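Apoptosis regulator ced-9 (Caenorhabditis elegans, PDB 1OHU) restrains programmed cell death by sequestering the death activator CED-4, until the inhibitor EGL-1 binds it and releases CED-4 to activate the caspase CED-3. Local coordinates at residues D19-R24 and F113-M118; Q83-T88 and I108-F113; G15-Y20 and V133-F138. The protein carries 3 engineered substitutions. One frame throughout, in Å; residues are numbered along the deposited sequence.

Contact 1 of 3, residues D19-R24 and F113-M118; sequences DYFTHR and FVAAKM
The predicted BH4 motif lies on helix 13-27, and here its segment 19-24 packs against 113-118, the last part of helix 101-118. Phe21, Arg24, Phe113, Ala115 and Ala116 make the contact. The two segment axes come within 8.7 Å and their directions differ by 49°. Two alanines, Ala115 and Ala116, point toward the BH4 segment and let the backbones come close. Arg24 and Ala116 have their CA atoms 6.5 Å apart. Phe21 reaches Ala115 with one side of its ring: CD2 of Phe21 is 3.9 Å from CB of Ala115, and the methyl approaches the ring obliquely. The same ring touches Phe132 and Thr135 of helix 128-144, so residues of two other helices, 101-118 and 128-144, meet it.

Arg24, one turn further along, reaches Ala116 and Phe113. Its CG stands anti to the backbone N (chi1 -174°) and the chain bends at chi2, which brings the guanidinium past Ala116 and alongside the Phe113 ring. NH1 of Arg24 lies 3.7 Å from CB of Ala116, and NH2 lies 4.0 Å from CD1 of Phe113. Arg24 and Phe113 run side by side in the same direction, with guanidinium and ring planes 77° apart, so this is not a flat stack. The charge is met elsewhere: NE of Arg24 forms a salt bridge with OE1 of Glu57 on helix 44-71. Phe113 also meets the ring of Phe64 on that helix. The arrangement is typical of the all-helical Bcl-2 fold, in which the BH4 helix packs against the hydrophobic central helix.

Contact 2 of 3, residues Q83-T88 and I108-F113; sequences QDVVRT and ISFGGF
Phe110 lies across Val86 at an oblique angle, where helix 79-86 meets helix 101-118. Val86 is the nearer of the two valines that touch the ring. CG2 of Val86 sits 3.7 Å from CD2 of Phe110. The same methyl is 3.9 Å from CE2 of Phe110, so it rests by one side of the ring. Val85 meets the far end: its CG1 is 4.2 Å from CZ of Phe110. Both methyls approach obliquely. Phe110 points toward the valines, with CG anti to its own backbone N (chi1 179°), and this extends the ring out from helix 101-118. The backbones therefore stay well apart, with the CA atoms of Val86 and Phe110 8.6 Å from each other. The ring bridges that distance.

Phe64 of helix 44-71 also meets the Phe110 ring, edge to face. Three helices thus share this aromatic side chain. OG of Ser109, the neighbour of Phe110, is hydrogen-bonded to the carbonyl O of Gly53 on helix 44-71. Phe110 belongs to the predicted BH1 motif, which in Bcl-2 proteins contributes to the region around the BH3-binding groove.

The chemistry is wholly apolar. All three touching residues are buried, and the segments bury only 96 Å² between them. The contact therefore probably rests on shape and on exclusion of water, with no polar pair to set its direction.

Contact 3 of 3, residues G15-Y20 and V133-F138; sequences GFVVDY and VYTSLF
Val17 puts its branched side chain against Ser136 and Thr135 of helix 128-144. CG2 of Val17 is 3.3 Å from OG of Ser136, a close carbon-to-oxygen approach. CB of Val17 is 3.5 Å from the same OG. The other methyl turns to the neighbour: CG1 of Val17 lies 4.1 Å from CB of Thr135, and the two side chains cross at a slant. Val17 and Ser136 have CA atoms 6.4 Å apart, so small side chains on helix 128-144 allow the two backbones to come near each other.

The hydroxyls are buried, but each is satisfied within its own helix. OG of Ser136 bonds to the carbonyl O of Phe132, and OG1 of Thr135 bonds to the carbonyl O of Leu131. Both oxygens stand beside the backbone N, with chi1 of -57° in each residue, and this turns them back to the carbonyl one turn earlier. Thr135 is thereby left with its CB and CG2 to meet the valine. Trimming Val17 to an alanine would probably open a gap beside OG of Ser136 and CB of Thr135, because the two methyls that touch them would be gone.

Further out, other residues of helix 13-27, which carries the predicted BH4 motif, meet the same two residues. Phe21 touches Thr135, while Ile13 and Glu14 touch Ser136, so the helix meets them over about two turns. This packing, on the helix that follows the central one, belongs to the helical bundle of the Bcl-2 fold. Phe16 also meets His46 of helix 44-71, and Tyr20 packs on Ile108 and Ser109 of helix 101-118, so both of those helices adjoin helix 13-27 beside helix 128-144.

Helix 101-118 joins contact 1 to contact 2, and helix 13-27 joins contact 1 to contact 3. The three centres lie 11 to 12 Å apart. Contacts 1 and 2 share Phe113 and touch directly: CE1 of Phe21 is 3.5 Å from N of Gly112. Contacts 1 and 3 share Asp19 and Tyr20, and CZ of Phe21 is 3.9 Å from OG1 of Thr135. Between contacts 2 and 3, CE2 of Tyr20 is 3.5 Å from CA of Ser109. Contact 2 also meets contact 3 where CG of Gln83 lies 3.8 Å from CE2 of Phe138. Together they tie the BH4 helix and helix 79-86 to the core helices.

Contact 1 of 3, residues D19-R24 and F113-M118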
loop_
_atom_site.group_PDB
_atom_site.type_symbol
_atom_site.label_atom_id
_atom_site.label_comp_id
_atom_site.label_asym_id
_atom_site.label_seq_id
_atom_site.Cartn_x
_atom_site.Cartn_y
_atom_site.Cartn_z
ATOM N N ASP A 19 7.431 -1.876 4.249
ATOM C CA ASP A 19 7.997 -2.915 3.406
ATOM C C ASP A 19 7.578 -2.770 1.960
ATOM O O ASP A 19 8.360 -3.057 1.054
ATOM C CB ASP A 19 7.593 -4.302 3.907
ATOM C CG ASP A 19 8.217 -5.411 3.078
ATOM O OD1 ASP A 19 7.579 -5.871 2.106
ATOM O OD2 ASP A 19 9.362 -5.804 3.387
ATOM N N TYR A 20 6.342 -2.340 1.730
ATOM C CA TYR A 20 5.888 -2.202 0.357
ATOM C C TYR A 20 6.510 -0.964 -0.295
ATOM O O TYR A 20 6.950 -1.017 -1.447
ATOM C CB TYR A 20 4.365 -2.121 0.272
ATOM C CG TYR A 20 3.901 -2.196 -1.168
ATOM C CD1 TYR A 20 3.919 -3.404 -1.860
ATOM C CD2 TYR A 20 3.548 -1.044 -1.868
ATOM C CE1 TYR A 20 3.608 -3.466 -3.217
ATOM C CE2 TYR A 20 3.235 -1.092 -3.223
ATOM C CZ TYR A 20 3.273 -2.310 -3.892
ATOM O OH TYR A 20 3.017 -2.365 -5.238
ATOM N N PHE A 21 6.548 0.143 0.441
ATOM C CA PHE A 21 7.140 1.372 -0.075
ATOM C C PHE A 21 8.591 1.081 -0.460
ATOM O O PHE A 21 9.023 1.378 -1.568
ATOM C CB PHE A 21 7.087 2.476 0.993
ATOM C CG PHE A 21 5.792 3.271 1.007
ATOM C CD1 PHE A 21 4.562 2.647 0.816
ATOM C CD2 PHE A 21 5.808 4.648 1.265
ATOM C CE1 PHE A 21 3.366 3.375 0.882
ATOM C CE2 PHE A 21 4.624 5.383 1.334
ATOM C CZ PHE A 21 3.397 4.742 1.142
ATOM N N THR A 22 9.336 0.482 0.460
ATOM C CA THR A 22 10.733 0.145 0.211
ATOM C C THR A 22 10.897 -0.704 -1.058
ATOM O O THR A 22 11.759 -0.433 -1.894
ATOM C CB THR A 22 11.313 -0.619 1.407
ATOM O OG1 THR A 22 11.190 0.186 2.583
ATOM C CG2 THR A 22 12.766 -0.951 1.177
ATOM N N HIS A 23 10.057 -1.724 -1.192
ATOM C CA HIS A 23 10.098 -2.624 -2.335
ATOM C C HIS A 23 9.716 -1.943 -3.647
ATOM O O HIS A 23 10.381 -2.128 -4.669
ATOM C CB HIS A 23 9.171 -3.812 -2.088
ATOM C CG HIS A 23 8.944 -4.659 -3.298
ATOM N ND1 HIS A 23 9.924 -5.466 -3.837
ATOM C CD2 HIS A 23 7.863 -4.786 -4.104
ATOM C CE1 HIS A 23 9.455 -6.054 -4.923
ATOM N NE2 HIS A 23 8.207 -5.658 -5.108
ATOM N N ARG A 24 8.650 -1.154 -3.630
ATOM C CA ARG A 24 8.226 -0.480 -4.847
ATOM C C ARG A 24 9.250 0.559 -5.299
ATOM O O ARG A 24 9.486 0.735 -6.496
ATOM C CB ARG A 24 6.852 0.174 -4.654
ATOM C CG ARG A 24 6.296 0.775 -5.944
ATOM C CD ARG A 24 6.256 -0.250 -7.073
ATOM N NE ARG A 24 5.801 0.342 -8.331
ATOM C CZ ARG A 24 6.548 1.108 -9.122
ATOM N NH1 ARG A 24 7.805 1.387 -8.805
ATOM N NH2 ARG A 24 6.030 1.609 -10.232
ATOM N N PHE A 113 3.352 3.296 -5.257
ATOM C CA PHE A 113 3.438 3.844 -6.605
ATOM C C PHE A 113 3.818 5.327 -6.588
ATOM O O PHE A 113 4.725 5.755 -7.299
ATOM C CB PHE A 113 2.087 3.681 -7.312
ATOM C CG PHE A 113 2.045 4.279 -8.692
ATOM C CD1 PHE A 113 2.648 3.632 -9.763
ATOM C CD2 PHE A 113 1.392 5.489 -8.922
ATOM C CE1 PHE A 113 2.602 4.181 -11.047
ATOM C CE2 PHE A 113 1.341 6.044 -10.195
ATOM C CZ PHE A 113 1.948 5.386 -11.263
ATOM N N VAL A 114 3.106 6.107 -5.781
ATOM C CA VAL A 114 3.365 7.540 -5.673
ATOM C C VAL A 114 4.727 7.818 -5.028
ATOM O O VAL A 114 5.455 8.705 -5.458
ATOM C CB VAL A 114 2.276 8.234 -4.838
ATOM C CG1 VAL A 114 2.497 9.739 -4.856
ATOM C CG2 VAL A 114 0.907 7.893 -5.398
ATOM N N ALA A 115 5.057 7.068 -3.986
ATOM C CA ALA A 115 6.338 7.236 -3.311
ATOM C C ALA A 115 7.459 7.104 -4.340
ATOM O O ALA A 115 8.382 7.912 -4.367
ATOM C CB ALA A 115 6.498 6.186 -2.226
ATOM N N ALA A 116 7.368 6.088 -5.196
ATOM C CA ALA A 116 8.388 5.879 -6.223
ATOM C C ALA A 116 8.492 7.066 -7.186
ATOM O O ALA A 116 9.556 7.318 -7.746
ATOM C CB ALA A 116 8.099 4.603 -6.992
ATOM N N LYS A 117 7.392 7.788 -7.388
ATOM C CA LYS A 117 7.403 8.957 -8.271
ATOM C C LYS A 117 8.023 10.150 -7.554
ATOM O O LYS A 117 8.576 11.037 -8.188
ATOM C CB LYS A 117 5.983 9.358 -8.694
ATOM C CG LYS A 117 5.390 8.613 -9.876
ATOM C CD LYS A 117 4.101 9.319 -10.323
ATOM C CE LYS A 117 3.384 8.573 -11.436
ATOM N NZ LYS A 117 4.142 8.572 -12.713
HETATM N N MSE A 118 7.910 10.164 -6.230
HETATM C CA MSE A 118 8.427 11.252 -5.401
HETATM C C MSE A 118 9.909 11.110 -5.082
HETATM O O MSE A 118 10.598 12.098 -4.822
HETATM C CB MSE A 118 7.640 11.315 -4.091
HETATM C CG MSE A 118 6.141 11.539 -4.273
HETATM SE SE MSE A 118 5.191 11.315 -2.611
HETATM C CE MSE A 118 5.267 13.139 -2.008
#

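Contact 2 of 3, residues Q83-T88 and I108-F113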
loop_
_atom_site.group_PDB
_atom_site.type_symbol
_atom_site.label_atom_id
_atom_site.label_comp_id
_atom_site.label_asym_id
_atom_site.label_seq_id
_atom_site.Cartn_x
_atom_site.Cartn_y
_atom_site.Cartn_z
ATOM N N GLN A 83 -6.936 12.170 1.490
ATOM C CA GLN A 83 -8.219 11.488 1.608
ATOM C C GLN A 83 -9.157 11.750 0.427
ATOM O O GLN A 83 -9.939 10.878 0.050
ATOM C CB GLN A 83 -8.886 11.886 2.924
ATOM C CG GLN A 83 -8.208 11.271 4.142
ATOM C CD GLN A 83 -8.800 11.761 5.449
ATOM O OE1 GLN A 83 -8.221 12.607 6.128
ATOM N NE2 GLN A 83 -9.963 11.239 5.801
ATOM N N ASP A 84 -9.079 12.941 -0.159
ATOM C CA ASP A 84 -9.926 13.264 -1.305
ATOM C C ASP A 84 -9.495 12.456 -2.529
ATOM O O ASP A 84 -10.335 11.984 -3.299
ATOM C CB ASP A 84 -9.833 14.750 -1.675
ATOM C CG ASP A 84 -10.302 15.676 -0.568
ATOM O OD1 ASP A 84 -11.202 15.292 0.206
ATOM O OD2 ASP A 84 -9.772 16.807 -0.496
ATOM N N VAL A 85 -8.180 12.314 -2.706
ATOM C CA VAL A 85 -7.615 11.603 -3.854
ATOM C C VAL A 85 -7.764 10.094 -3.793
ATOM O O VAL A 85 -7.981 9.441 -4.812
ATOM C CB VAL A 85 -6.105 11.935 -4.026
ATOM C CG1 VAL A 85 -5.451 10.979 -5.024
ATOM C CG2 VAL A 85 -5.944 13.364 -4.505
ATOM N N VAL A 86 -7.655 9.562 -2.585
ATOM C CA VAL A 86 -7.711 8.130 -2.313
ATOM C C VAL A 86 -9.109 7.564 -2.022
ATOM O O VAL A 86 -9.293 6.349 -1.927
ATOM C CB VAL A 86 -6.754 7.839 -1.130
ATOM C CG1 VAL A 86 -7.307 6.757 -0.228
ATOM C CG2 VAL A 86 -5.376 7.478 -1.674
ATOM N N ARG A 87 -10.086 8.451 -1.891
ATOM C CA ARG A 87 -11.460 8.062 -1.595
ATOM C C ARG A 87 -11.980 6.847 -2.379
ATOM O O ARG A 87 -12.575 5.943 -1.792
ATOM C CB ARG A 87 -12.393 9.257 -1.825
ATOM C CG ARG A 87 -13.848 9.020 -1.431
ATOM C CD ARG A 87 -14.726 10.189 -1.864
ATOM N NE ARG A 87 -16.141 9.975 -1.555
ATOM C CZ ARG A 87 -17.123 10.799 -1.924
ATOM N NH1 ARG A 87 -16.844 11.897 -2.617
ATOM N NH2 ARG A 87 -18.384 10.527 -1.603
ATOM N N THR A 88 -11.745 6.814 -3.690
ATOM C CA THR A 88 -12.248 5.714 -4.512
ATOM C C THR A 88 -11.252 4.618 -4.897
ATOM O O THR A 88 -11.592 3.719 -5.663
ATOM C CB THR A 88 -12.907 6.252 -5.808
ATOM O OG1 THR A 88 -11.900 6.755 -6.695
ATOM C CG2 THR A 88 -13.878 7.377 -5.476
ATOM N N ILE A 108 -2.209 0.589 -0.392
ATOM C CA ILE A 108 -0.781 0.352 -0.212
ATOM C C ILE A 108 -0.086 0.415 -1.574
ATOM O O ILE A 108 0.958 1.053 -1.719
ATOM C CB ILE A 108 -0.517 -1.026 0.444
ATOM C CG1 ILE A 108 -1.054 -1.030 1.878
ATOM C CG2 ILE A 108 0.971 -1.326 0.450
ATOM C CD1 ILE A 108 -0.770 -2.307 2.650
ATOM N N SER A 109 -0.686 -0.236 -2.569
ATOM C CA SER A 109 -0.139 -0.252 -3.917
ATOM C C SER A 109 0.015 1.175 -4.443
ATOM O O SER A 109 1.064 1.545 -4.980
ATOM C CB SER A 109 -1.056 -1.044 -4.858
ATOM O OG SER A 109 -0.456 -1.179 -6.139
ATOM N N PHE A 110 -1.036 1.972 -4.288
ATOM C CA PHE A 110 -1.021 3.354 -4.750
ATOM C C PHE A 110 0.030 4.165 -3.998
ATOM O O PHE A 110 0.729 4.980 -4.589
ATOM C CB PHE A 110 -2.390 3.997 -4.551
ATOM C CG PHE A 110 -2.447 5.432 -4.990
ATOM C CD1 PHE A 110 -2.177 5.773 -6.311
ATOM C CD2 PHE A 110 -2.725 6.445 -4.076
ATOM C CE1 PHE A 110 -2.176 7.110 -6.717
ATOM C CE2 PHE A 110 -2.729 7.779 -4.469
ATOM C CZ PHE A 110 -2.452 8.115 -5.792
ATOM N N GLY A 111 0.121 3.941 -2.689
ATOM C CA GLY A 111 1.092 4.651 -1.872
ATOM C C GLY A 111 2.492 4.346 -2.361
ATOM O O GLY A 111 3.298 5.253 -2.558
ATOM N N GLY A 112 2.777 3.063 -2.566
ATOM C CA GLY A 112 4.092 2.679 -3.047
ATOM C C GLY A 112 4.370 3.296 -4.405
ATOM O O GLY A 112 5.472 3.753 -4.677
ATOM N N PHE A 113 3.352 3.296 -5.257
ATOM C CA PHE A 113 3.438 3.844 -6.605
ATOM C C PHE A 113 3.818 5.327 -6.588
ATOM O O PHE A 113 4.725 5.755 -7.299
ATOM C CB PHE A 113 2.087 3.681 -7.312
ATOM C CG PHE A 113 2.045 4.279 -8.692
ATOM C CD1 PHE A 113 2.648 3.632 -9.763
ATOM C CD2 PHE A 113 1.392 5.489 -8.922
ATOM C CE1 PHE A 113 2.602 4.181 -11.047
ATOM C CE2 PHE A 113 1.341 6.044 -10.195
ATOM C CZ PHE A 113 1.948 5.386 -11.263
#

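Contact 3 of 3, residues G15-Y20 and V133-F138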
loop_
_atom_site.group_PDB
_atom_site.type_symbol
_atom_site.label_atom_id
_atom_site.label_comp_id
_atom_site.label_asym_id
_atom_site.label_seq_id
_atom_site.Cartn_x
_atom_site.Cartn_y
_atom_site.Cartn_z
ATOM N N GLY A 15 4.238 -1.946 9.213
ATOM C CA GLY A 15 5.147 -2.918 8.638
ATOM C C GLY A 15 4.867 -3.180 7.172
ATOM O O GLY A 15 5.794 -3.302 6.374
ATOM N N PHE A 16 3.591 -3.273 6.810
ATOM C CA PHE A 16 3.233 -3.519 5.415
ATOM C C PHE A 16 3.535 -2.293 4.559
ATOM O O PHE A 16 4.087 -2.405 3.460
ATOM C CB PHE A 16 1.741 -3.854 5.280
ATOM C CG PHE A 16 1.350 -5.174 5.884
ATOM C CD1 PHE A 16 1.217 -5.314 7.263
ATOM C CD2 PHE A 16 1.111 -6.280 5.071
ATOM C CE1 PHE A 16 0.853 -6.536 7.824
ATOM C CE2 PHE A 16 0.746 -7.508 5.620
ATOM C CZ PHE A 16 0.616 -7.637 7.000
ATOM N N VAL A 17 3.168 -1.120 5.063
ATOM C CA VAL A 17 3.384 0.114 4.319
ATOM C C VAL A 17 4.872 0.351 4.075
ATOM O O VAL A 17 5.279 0.639 2.953
ATOM C CB VAL A 17 2.778 1.321 5.053
ATOM C CG1 VAL A 17 2.877 2.557 4.172
ATOM C CG2 VAL A 17 1.326 1.043 5.414
ATOM N N VAL A 18 5.682 0.223 5.121
ATOM C CA VAL A 18 7.120 0.412 4.992
ATOM C C VAL A 18 7.750 -0.601 4.049
ATOM O O VAL A 18 8.521 -0.237 3.161
ATOM C CB VAL A 18 7.840 0.283 6.344
ATOM C CG1 VAL A 18 9.354 0.257 6.129
ATOM C CG2 VAL A 18 7.464 1.439 7.232
ATOM N N ASP A 19 7.431 -1.876 4.249
ATOM C CA ASP A 19 7.997 -2.915 3.406
ATOM C C ASP A 19 7.578 -2.770 1.960
ATOM O O ASP A 19 8.360 -3.057 1.054
ATOM C CB ASP A 19 7.593 -4.302 3.907
ATOM C CG ASP A 19 8.217 -5.411 3.078
ATOM O OD1 ASP A 19 7.579 -5.871 2.106
ATOM O OD2 ASP A 19 9.362 -5.804 3.387
ATOM N N TYR A 20 6.342 -2.340 1.730
ATOM C CA TYR A 20 5.888 -2.202 0.357
ATOM C C TYR A 20 6.510 -0.964 -0.295
ATOM O O TYR A 20 6.950 -1.017 -1.447
ATOM C CB TYR A 20 4.365 -2.121 0.272
ATOM C CG TYR A 20 3.901 -2.196 -1.168
ATOM C CD1 TYR A 20 3.919 -3.404 -1.860
ATOM C CD2 TYR A 20 3.548 -1.044 -1.868
ATOM C CE1 TYR A 20 3.608 -3.466 -3.217
ATOM C CE2 TYR A 20 3.235 -1.092 -3.223
ATOM C CZ TYR A 20 3.273 -2.310 -3.892
ATOM O OH TYR A 20 3.017 -2.365 -5.238
ATOM N N VAL A 133 2.810 7.696 6.542
ATOM C CA VAL A 133 1.941 7.873 7.711
ATOM C C VAL A 133 0.457 7.956 7.331
ATOM O O VAL A 133 -0.383 7.268 7.917
ATOM C CB VAL A 133 2.335 9.143 8.491
ATOM C CG1 VAL A 133 1.478 9.277 9.740
ATOM C CG2 VAL A 133 3.822 9.085 8.863
ATOM N N TYR A 134 0.131 8.799 6.356
ATOM C CA TYR A 134 -1.256 8.937 5.924
ATOM C C TYR A 134 -1.805 7.555 5.582
ATOM O O TYR A 134 -2.863 7.157 6.062
ATOM C CB TYR A 134 -1.352 9.819 4.676
ATOM C CG TYR A 134 -0.933 11.255 4.863
ATOM C CD1 TYR A 134 -0.715 12.074 3.760
ATOM C CD2 TYR A 134 -0.779 11.809 6.141
ATOM C CE1 TYR A 134 -0.351 13.411 3.914
ATOM C CE2 TYR A 134 -0.417 13.148 6.308
ATOM C CZ TYR A 134 -0.204 13.945 5.190
ATOM O OH TYR A 134 0.164 15.271 5.332
ATOM N N THR A 135 -1.068 6.825 4.750
ATOM C CA THR A 135 -1.487 5.494 4.320
ATOM C C THR A 135 -1.723 4.562 5.512
ATOM O O THR A 135 -2.766 3.919 5.614
ATOM C CB THR A 135 -0.434 4.872 3.362
ATOM O OG1 THR A 135 -0.228 5.749 2.241
ATOM C CG2 THR A 135 -0.914 3.518 2.846
ATOM N N SER A 136 -0.759 4.513 6.423
ATOM C CA SER A 136 -0.851 3.663 7.611
ATOM C C SER A 136 -2.030 4.046 8.508
ATOM O O SER A 136 -2.751 3.190 9.010
ATOM C CB SER A 136 0.441 3.762 8.425
ATOM O OG SER A 136 1.576 3.418 7.649
ATOM N N LEU A 137 -2.206 5.341 8.713
ATOM C CA LEU A 137 -3.277 5.848 9.555
ATOM C C LEU A 137 -4.651 5.584 8.932
ATOM O O LEU A 137 -5.554 5.068 9.586
ATOM C CB LEU A 137 -3.064 7.350 9.775
ATOM C CG LEU A 137 -3.918 8.121 10.780
ATOM C CD1 LEU A 137 -3.328 9.516 10.975
ATOM C CD2 LEU A 137 -5.351 8.202 10.282
ATOM N N PHE A 138 -4.803 5.937 7.664
ATOM C CA PHE A 138 -6.069 5.741 6.972
ATOM C C PHE A 138 -6.531 4.289 7.070
ATOM O O PHE A 138 -7.696 4.021 7.359
ATOM C CB PHE A 138 -5.918 6.158 5.504
ATOM C CG PHE A 138 -7.213 6.233 4.749
ATOM C CD1 PHE A 138 -7.763 5.096 4.165
ATOM C CD2 PHE A 138 -7.872 7.447 4.599
ATOM C CE1 PHE A 138 -8.949 5.168 3.436
ATOM C CE2 PHE A 138 -9.057 7.533 3.874
ATOM C CZ PHE A 138 -9.599 6.394 3.289
#